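Local coordinates for protein ACDH-11, isoform b (Caenorhabditis elegans, PDB 4Y9J) that belongs to the acyl-CoA dehydrogenase family and binds flavin-adenine dinucleotide, at residues B[317-322]-B[401-406]; B[409-414]-B[438-443]. All coordinates share one frame; numbering follows the deposited sequence.

Contact 1 (B[317-322]-B[401-406]); sequences IHNAVA and VLKLYA. With UCC (S-{(3S,5R,9R)-1-[(2R,3S,4R,5R)-5-(6-amino-9H-purin-9-yl)-4-hydroxy-3-(phosphonooxy)tetrahydrofuran-2-yl]-3,5,9-trihydroxy-8,8-dimethyl-3,5-dioxido-10,14-dioxo-2,4,6-trioxa-11,15-diaza-3lambda~5~,5lambda~5~-diphosphaheptadecan-17-yl} undecanethioate), chain F.
N319 and K403 lie across each other between helix 304-338 and helix 389-419, the carboxamide nitrogen of N319 resting on the far end of the lysine's aliphatic chain. N319 ND2 is 3.3 Å from K403 CE, and 3.4 Å separate that nitrogen from K403 CD. K403 leaves its helix with CG anti to the backbone N, then bends at chi2 (-61°), which swings CD out of the line of the chain. No direct hydrogen bond joins the two residues; both K403 NZ and N319 ND2 instead donate to T442 O, and NZ also reaches the carbonyls of W445 and G447. Three carbonyl oxygens around this buried amine are consistent with a protonated lysine. One water adds a bridge: it donates to K403 O at 2.8 Å and accepts a weak bond from N319 ND2. On the apolar flank, A320 CB points at the branch of L402, with CB 3.5 Å from L402 CG and 3.8 Å from L402 CD2. A single methyl here permits a close approach, as A320 CA and K403 CA are 4.9 Å apart while the short helix axes pass at 8.4 Å. The same segment also borders UCC: A322 CB is 3.3 Å from C11 of UCC, and H318 and N319 line it too. Two helices running the same way at a 29° crossing, packed through alanine and with one of them lining the UCC pocket, belong to the helical C-terminal domain of the acyl-CoA dehydrogenase fold.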
loop_
_atom_site.group_PDB
_atom_site.type_symbol
_atom_site.label_atom_id
_atom_site.label_comp_id
_atom_site.label_asym_id
_atom_site.label_seq_id
_atom_site.Cartn_x
_atom_site.Cartn_y
_atom_site.Cartn_z
ATOM N N ILE B 317 7.735 -29.227 -20.382
ATOM C CA ILE B 317 8.630 -28.640 -21.431
ATOM C C ILE B 317 8.643 -27.054 -21.392
ATOM O O ILE B 317 9.691 -26.392 -21.517
ATOM C CB ILE B 317 8.234 -29.108 -22.812
ATOM C CG1 ILE B 317 8.449 -30.650 -22.910
ATOM C CG2 ILE B 317 8.974 -28.347 -23.909
ATOM C CD1 ILE B 317 8.259 -31.214 -24.272
ATOM N N HIS B 318 7.461 -26.469 -21.317
ATOM C CA HIS B 318 7.339 -25.018 -21.133
ATOM C C HIS B 318 8.098 -24.584 -19.878
ATOM O O HIS B 318 8.699 -23.516 -19.849
ATOM C CB HIS B 318 5.885 -24.594 -20.974
ATOM C CG HIS B 318 5.138 -24.363 -22.247
ATOM N ND1 HIS B 318 4.713 -25.371 -23.089
ATOM C CD2 HIS B 318 4.669 -23.225 -22.787
ATOM C CE1 HIS B 318 4.027 -24.859 -24.088
ATOM N NE2 HIS B 318 4.004 -23.561 -23.929
ATOM N N ASN B 319 8.018 -25.369 -18.816
ATOM C CA ASN B 319 8.699 -24.971 -17.573
ATOM C C ASN B 319 10.218 -24.986 -17.803
ATOM O O ASN B 319 10.913 -24.123 -17.313
ATOM C CB ASN B 319 8.316 -25.894 -16.427
ATOM C CG ASN B 319 8.825 -25.414 -15.109
ATOM O OD1 ASN B 319 8.255 -24.525 -14.480
ATOM N ND2 ASN B 319 9.944 -25.988 -14.682
ATOM N N ALA B 320 10.723 -25.941 -18.564
ATOM C CA ALA B 320 12.127 -25.952 -18.890
ATOM C C ALA B 320 12.558 -24.756 -19.718
ATOM O O ALA B 320 13.661 -24.228 -19.567
ATOM C CB ALA B 320 12.497 -27.259 -19.588
ATOM N N VAL B 321 11.685 -24.382 -20.655
ATOM C CA VAL B 321 11.845 -23.164 -21.454
ATOM C C VAL B 321 12.042 -21.935 -20.531
ATOM O O VAL B 321 12.925 -21.126 -20.769
ATOM C CB VAL B 321 10.678 -22.913 -22.385
ATOM C CG1 VAL B 321 10.777 -21.518 -22.991
ATOM C CG2 VAL B 321 10.624 -23.926 -23.497
ATOM N N ALA B 322 11.235 -21.851 -19.489
ATOM C CA ALA B 322 11.273 -20.756 -18.537
ATOM C C ALA B 322 12.579 -20.785 -17.733
ATOM O O ALA B 322 13.228 -19.764 -17.625
ATOM C CB ALA B 322 10.119 -20.858 -17.594
ATOM N N VAL B 401 13.313 -35.476 -17.214
ATOM C CA VAL B 401 14.754 -35.282 -17.019
ATOM C C VAL B 401 15.082 -33.811 -17.320
ATOM O O VAL B 401 15.704 -33.122 -16.516
ATOM C CB VAL B 401 15.583 -36.235 -17.887
ATOM C CG1 VAL B 401 17.055 -35.886 -17.801
ATOM C CG2 VAL B 401 15.341 -37.678 -17.489
ATOM N N LEU B 402 14.616 -33.327 -18.465
ATOM C CA LEU B 402 14.792 -31.910 -18.827
ATOM C C LEU B 402 14.236 -30.903 -17.825
ATOM O O LEU B 402 14.942 -29.991 -17.354
ATOM C CB LEU B 402 14.191 -31.655 -20.180
ATOM C CG LEU B 402 14.109 -30.230 -20.662
ATOM C CD1 LEU B 402 15.474 -29.627 -20.878
ATOM C CD2 LEU B 402 13.310 -30.138 -21.954
ATOM N N LYS B 403 12.971 -31.098 -17.483
ATOM C CA LYS B 403 12.338 -30.241 -16.523
ATOM C C LYS B 403 13.119 -30.223 -15.213
ATOM O O LYS B 403 13.424 -29.133 -14.666
ATOM C CB LYS B 403 10.871 -30.670 -16.305
ATOM C CG LYS B 403 9.925 -29.698 -15.580
ATOM C CD LYS B 403 10.293 -29.326 -14.161
ATOM C CE LYS B 403 9.085 -28.875 -13.364
ATOM N NZ LYS B 403 9.388 -28.386 -12.015
ATOM N N LEU B 404 13.381 -31.376 -14.644
ATOM C CA LEU B 404 13.968 -31.390 -13.315
ATOM C C LEU B 404 15.396 -30.881 -13.355
ATOM O O LEU B 404 15.868 -30.223 -12.411
ATOM C CB LEU B 404 13.877 -32.757 -12.664
ATOM C CG LEU B 404 14.690 -33.911 -13.216
ATOM C CD1 LEU B 404 16.073 -33.974 -12.559
ATOM C CD2 LEU B 404 13.961 -35.245 -13.035
ATOM N N TYR B 405 16.112 -31.140 -14.422
ATOM C CA TYR B 405 17.516 -30.746 -14.467
ATOM C C TYR B 405 17.678 -29.219 -14.679
ATOM O O TYR B 405 18.401 -28.543 -13.888
ATOM C CB TYR B 405 18.309 -31.564 -15.506
ATOM C CG TYR B 405 19.839 -31.385 -15.312
ATOM C CD1 TYR B 405 20.473 -31.964 -14.235
ATOM C CD2 TYR B 405 20.587 -30.615 -16.170
ATOM C CE1 TYR B 405 21.832 -31.822 -14.044
ATOM C CE2 TYR B 405 21.929 -30.453 -16.005
ATOM C CZ TYR B 405 22.561 -31.082 -14.941
ATOM O OH TYR B 405 23.901 -30.919 -14.701
ATOM N N ALA B 406 17.027 -28.663 -15.713
ATOM C CA ALA B 406 17.077 -27.224 -15.933
ATOM C C ALA B 406 16.505 -26.481 -14.717
ATOM O O ALA B 406 16.978 -25.400 -14.334
ATOM C CB ALA B 406 16.307 -26.812 -17.204
HETATM O OA1 UCC F . 1.875 -26.756 -10.778
HETATM C CA1 UCC F . 0.906 -26.584 -11.615
HETATM C CA2 UCC F . 0.610 -25.368 -12.501
HETATM C CA3 UCC F . 1.678 -24.347 -12.740
HETATM C CA4 UCC F . 1.700 -23.864 -14.229
HETATM C CA5 UCC F . 2.986 -24.359 -14.906
HETATM C CA6 UCC F . 3.594 -23.302 -15.760
HETATM C CA7 UCC F . 4.868 -23.786 -16.434
HETATM C CA8 UCC F . 5.074 -22.612 -17.304
HETATM C CA9 UCC F . 6.361 -21.996 -17.415
HETATM C C10 UCC F . 6.423 -20.636 -16.884
HETATM C C11 UCC F . 7.430 -20.798 -15.754
HETATM S S UCC F . -0.329 -27.674 -11.906
HETATM C CP1 UCC F . -0.094 -29.134 -10.824
HETATM C CP2 UCC F . 1.171 -29.903 -11.054
HETATM N NP1 UCC F . 1.171 -31.211 -10.368
HETATM C CP3 UCC F . 2.100 -32.095 -10.734
HETATM O OP1 UCC F . 3.024 -31.851 -11.510
HETATM C CP4 UCC F . 1.947 -33.504 -10.197
HETATM C CP5 UCC F . 3.269 -33.945 -9.551
HETATM N NP2 UCC F . 3.047 -35.355 -9.259
HETATM C CP6 UCC F . 3.208 -36.343 -10.138
HETATM O OP2 UCC F . 3.669 -36.179 -11.259
HETATM C CP8 UCC F . 2.893 -37.724 -9.600
HETATM O OP3 UCC F . 3.952 -38.639 -10.014
HETATM C CPB UCC F . 1.657 -38.395 -10.150
HETATM C CP7 UCC F . 1.372 -38.322 -11.658
HETATM C CP9 UCC F . 0.564 -37.289 -9.816
HETATM C CPA UCC F . 1.037 -39.456 -9.214
HETATM O O7 UCC F . -0.173 -39.984 -9.812
HETATM P P2 UCC F . -0.740 -41.430 -9.351
HETATM O O21 UCC F . -2.044 -41.732 -10.071
HETATM O O22 UCC F . -0.559 -41.493 -7.828
HETATM O O6 UCC F . 0.461 -42.372 -9.916
HETATM P P1 UCC F . 0.397 -43.513 -11.025
HETATM O O11 UCC F . -0.549 -44.647 -10.656
HETATM O O12 UCC F . 1.847 -43.813 -11.262
HETATM O "O5'" UCC F . -0.214 -42.634 -12.305
HETATM C "C5'" UCC F . -1.484 -43.001 -12.896
HETATM C "C4'" UCC F . -1.368 -43.191 -14.421
HETATM C "C3'" UCC F . -0.384 -44.303 -14.771
HETATM O "O3'" UCC F . -0.875 -44.852 -15.968
HETATM P P3 UCC F . -1.394 -46.341 -16.063
HETATM O O33 UCC F . -1.904 -46.406 -17.486
HETATM O O32 UCC F . -2.578 -46.389 -15.126
HETATM O O31 UCC F . -0.155 -47.197 -15.702
HETATM C "C2'" UCC F . 0.946 -43.617 -15.050
HETATM O "O2'" UCC F . 1.758 -44.240 -16.044
HETATM O "O4'" UCC F . -0.846 -41.988 -15.024
HETATM C "C1'" UCC F . 0.396 -42.311 -15.637
HETATM N N9 UCC F . 1.304 -41.156 -15.587
HETATM C C4 UCC F . 1.886 -40.671 -16.679
HETATM N N3 UCC F . 1.823 -40.934 -18.006
HETATM C C8 UCC F . 1.719 -40.499 -14.478
HETATM N N7 UCC F . 2.564 -39.520 -14.851
HETATM C C5 UCC F . 2.705 -39.561 -16.196
HETATM C C6 UCC F . 3.415 -38.767 -17.233
HETATM N N6 UCC F . 4.191 -37.722 -16.849
HETATM N N1 UCC F . 3.313 -39.175 -18.539
HETATM C C2 UCC F . 2.541 -40.223 -18.893
HETATM O O HOH W 1 12.498 -26.727 -15.688
#

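Contact 2 (B[409-414]-B[438-443]); sequences QAVPMV and DAQVTP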
loop_
_atom_site.group_PDB
_atom_site.type_symbol
_atom_site.label_atom_id
_atom_site.label_comp_id
_atom_site.label_asym_id
_atom_site.label_seq_id
_atom_site.Cartn_x
_atom_site.Cartn_y
_atom_site.Cartn_z
ATOM N N GLN B 409 19.194 -26.399 -12.102
ATOM C CA GLN B 409 20.224 -25.443 -12.521
ATOM C C GLN B 409 19.864 -23.951 -12.281
ATOM O O GLN B 409 20.748 -23.163 -12.039
ATOM C CB GLN B 409 20.549 -25.577 -13.987
ATOM C CG GLN B 409 21.287 -26.816 -14.392
ATOM C CD GLN B 409 21.480 -26.808 -15.880
ATOM O OE1 GLN B 409 20.501 -26.770 -16.623
ATOM N NE2 GLN B 409 22.716 -26.828 -16.320
ATOM N N ALA B 410 18.592 -23.608 -12.354
ATOM C CA ALA B 410 18.152 -22.227 -12.593
ATOM C C ALA B 410 18.455 -21.282 -11.403
ATOM O O ALA B 410 19.040 -20.243 -11.617
ATOM C CB ALA B 410 16.665 -22.166 -12.905
ATOM N N VAL B 411 18.089 -21.652 -10.182
ATOM C CA VAL B 411 18.298 -20.721 -9.081
ATOM C C VAL B 411 19.779 -20.485 -8.787
ATOM O O VAL B 411 20.187 -19.359 -8.718
ATOM C CB VAL B 411 17.515 -21.072 -7.814
ATOM C CG1 VAL B 411 17.900 -20.154 -6.647
ATOM C CG2 VAL B 411 15.992 -20.945 -8.072
ATOM N N PRO B 412 20.600 -21.539 -8.672
ATOM C CA PRO B 412 22.003 -21.180 -8.465
ATOM C C PRO B 412 22.642 -20.389 -9.599
ATOM O O PRO B 412 23.517 -19.564 -9.308
ATOM C CB PRO B 412 22.715 -22.524 -8.339
ATOM C CG PRO B 412 21.621 -23.466 -7.884
ATOM C CD PRO B 412 20.359 -22.988 -8.544
ATOM N N MET B 413 22.269 -20.673 -10.846
ATOM C CA MET B 413 22.833 -19.914 -11.941
ATOM C C MET B 413 22.326 -18.437 -11.931
ATOM O O MET B 413 23.110 -17.515 -12.135
ATOM C CB MET B 413 22.506 -20.533 -13.290
ATOM C CG MET B 413 23.461 -19.970 -14.352
ATOM S SD MET B 413 23.202 -20.667 -15.945
ATOM C CE MET B 413 23.899 -22.296 -15.560
ATOM N N VAL B 414 21.059 -18.199 -11.694
ATOM C CA VAL B 414 20.569 -16.825 -11.696
ATOM C C VAL B 414 21.131 -16.095 -10.454
ATOM O O VAL B 414 21.503 -14.947 -10.577
ATOM C CB VAL B 414 19.046 -16.741 -11.724
ATOM C CG1 VAL B 414 18.567 -15.297 -11.621
ATOM C CG2 VAL B 414 18.561 -17.335 -13.019
ATOM N N ASP B 438 11.364 -15.320 -9.694
ATOM C CA ASP B 438 10.626 -16.055 -10.707
ATOM C C ASP B 438 11.258 -17.421 -11.092
ATOM O O ASP B 438 10.564 -18.433 -11.152
ATOM C CB ASP B 438 10.324 -15.178 -11.932
ATOM C CG ASP B 438 9.319 -13.972 -11.610
ATOM O OD1 ASP B 438 8.845 -13.772 -10.429
ATOM O OD2 ASP B 438 8.955 -13.194 -12.581
ATOM N N ALA B 439 12.576 -17.445 -11.279
ATOM C CA ALA B 439 13.291 -18.681 -11.585
ATOM C C ALA B 439 13.086 -19.726 -10.470
ATOM O O ALA B 439 13.061 -20.916 -10.745
ATOM C CB ALA B 439 14.791 -18.401 -11.754
ATOM N N GLN B 440 12.910 -19.279 -9.221
ATOM C CA GLN B 440 12.662 -20.158 -8.094
ATOM C C GLN B 440 11.327 -20.919 -8.169
ATOM O O GLN B 440 11.162 -21.933 -7.504
ATOM C CB GLN B 440 12.863 -19.394 -6.769
ATOM C CG GLN B 440 12.537 -20.128 -5.496
ATOM C CD GLN B 440 13.493 -21.311 -5.258
ATOM O OE1 GLN B 440 13.176 -22.480 -5.648
ATOM N NE2 GLN B 440 14.626 -21.036 -4.753
ATOM N N VAL B 441 10.351 -20.438 -8.951
ATOM C CA VAL B 441 9.155 -21.254 -9.136
ATOM C C VAL B 441 9.438 -22.601 -9.909
ATOM O O VAL B 441 8.758 -23.611 -9.715
ATOM C CB VAL B 441 8.023 -20.484 -9.833
ATOM C CG1 VAL B 441 8.150 -20.477 -11.334
ATOM C CG2 VAL B 441 6.689 -21.085 -9.371
ATOM N N THR B 442 10.432 -22.526 -10.771
ATOM C CA THR B 442 10.624 -23.559 -11.813
ATOM C C THR B 442 11.011 -24.967 -11.268
ATOM O O THR B 442 10.573 -25.928 -11.853
ATOM C CB THR B 442 11.503 -23.120 -12.989
ATOM O OG1 THR B 442 12.882 -22.930 -12.624
ATOM C CG2 THR B 442 11.007 -21.878 -13.637
ATOM N N PRO B 443 11.777 -25.076 -10.176
ATOM C CA PRO B 443 11.961 -26.434 -9.615
ATOM C C PRO B 443 10.855 -26.920 -8.737
ATOM O O PRO B 443 10.958 -28.082 -8.271
ATOM C CB PRO B 443 13.260 -26.286 -8.785
ATOM C CG PRO B 443 13.156 -24.848 -8.330
ATOM C CD PRO B 443 12.725 -24.118 -9.538
#
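V411 overlaps the backbone and folded side chain of Q440, its CG2 methyl 3.4 Å from Q440 CA and 3.6 Å from Q440 NE2. The other methyl, CG1, meets the glutamine less closely, at 3.9 Å from Q440 NE2. The two side chains cross at a slant. Q440 bends at chi2 (66°), and its CB, CD and amide nitrogen all lie within van der Waals range of V411 CG2, so the valine methyl packs against the inner side of the bend. The amide nitrogen itself bonds to S415 OG of the second subunit, where L436 also packs on Q440.

Beside this pair, A410, V414 and A439 add apolar contacts. A439 CB is 4.1 Å from V414 CG2 and 4.4 Å from A410 CB, ordinary methyl-to-methyl packing. A410 CB also lies 3.9 Å from T442 OG1.

The hydroxyl of T442 is turned back over its own turn: with OG1 between the backbone N and the carbonyl carbon (chi1 68°), it donates to A439 O over 2.8 Å, in the carbonyl plane and at a C=O...OG1 angle of 150°. The T442 amide shares that acceptor, giving A439 O two donors and reinforcing the type I turn from A439 to T442. S323 OG is a further hydrogen-bonding partner of T442 OG1.

With no hydrogen bond between 409-414 and 438-443, their cohesion is van der Waals packing; the polar groups serve the turn and its surroundings, and the Q440 amide carries this buried contact into the subunit interface.

Along the chain, helix 304-338 comes first, and contact 1 closes a largely helical excursion of 78 residues when helix 389-419 returns beside it. Contact 2 then opens later on that same helix and closes a shorter, 23-residue loop through helix 432-439 and the A439-T442 turn. The two loops follow in series, neither enclosing the other, with centres 11 Å apart. They meet at T442 O, the shared acceptor of both polar side chains of contact 1. This carbonyl fastens the turn to both helices of contact 1, joining a wall of the UCC pocket to the segment whose V441 touches FAD.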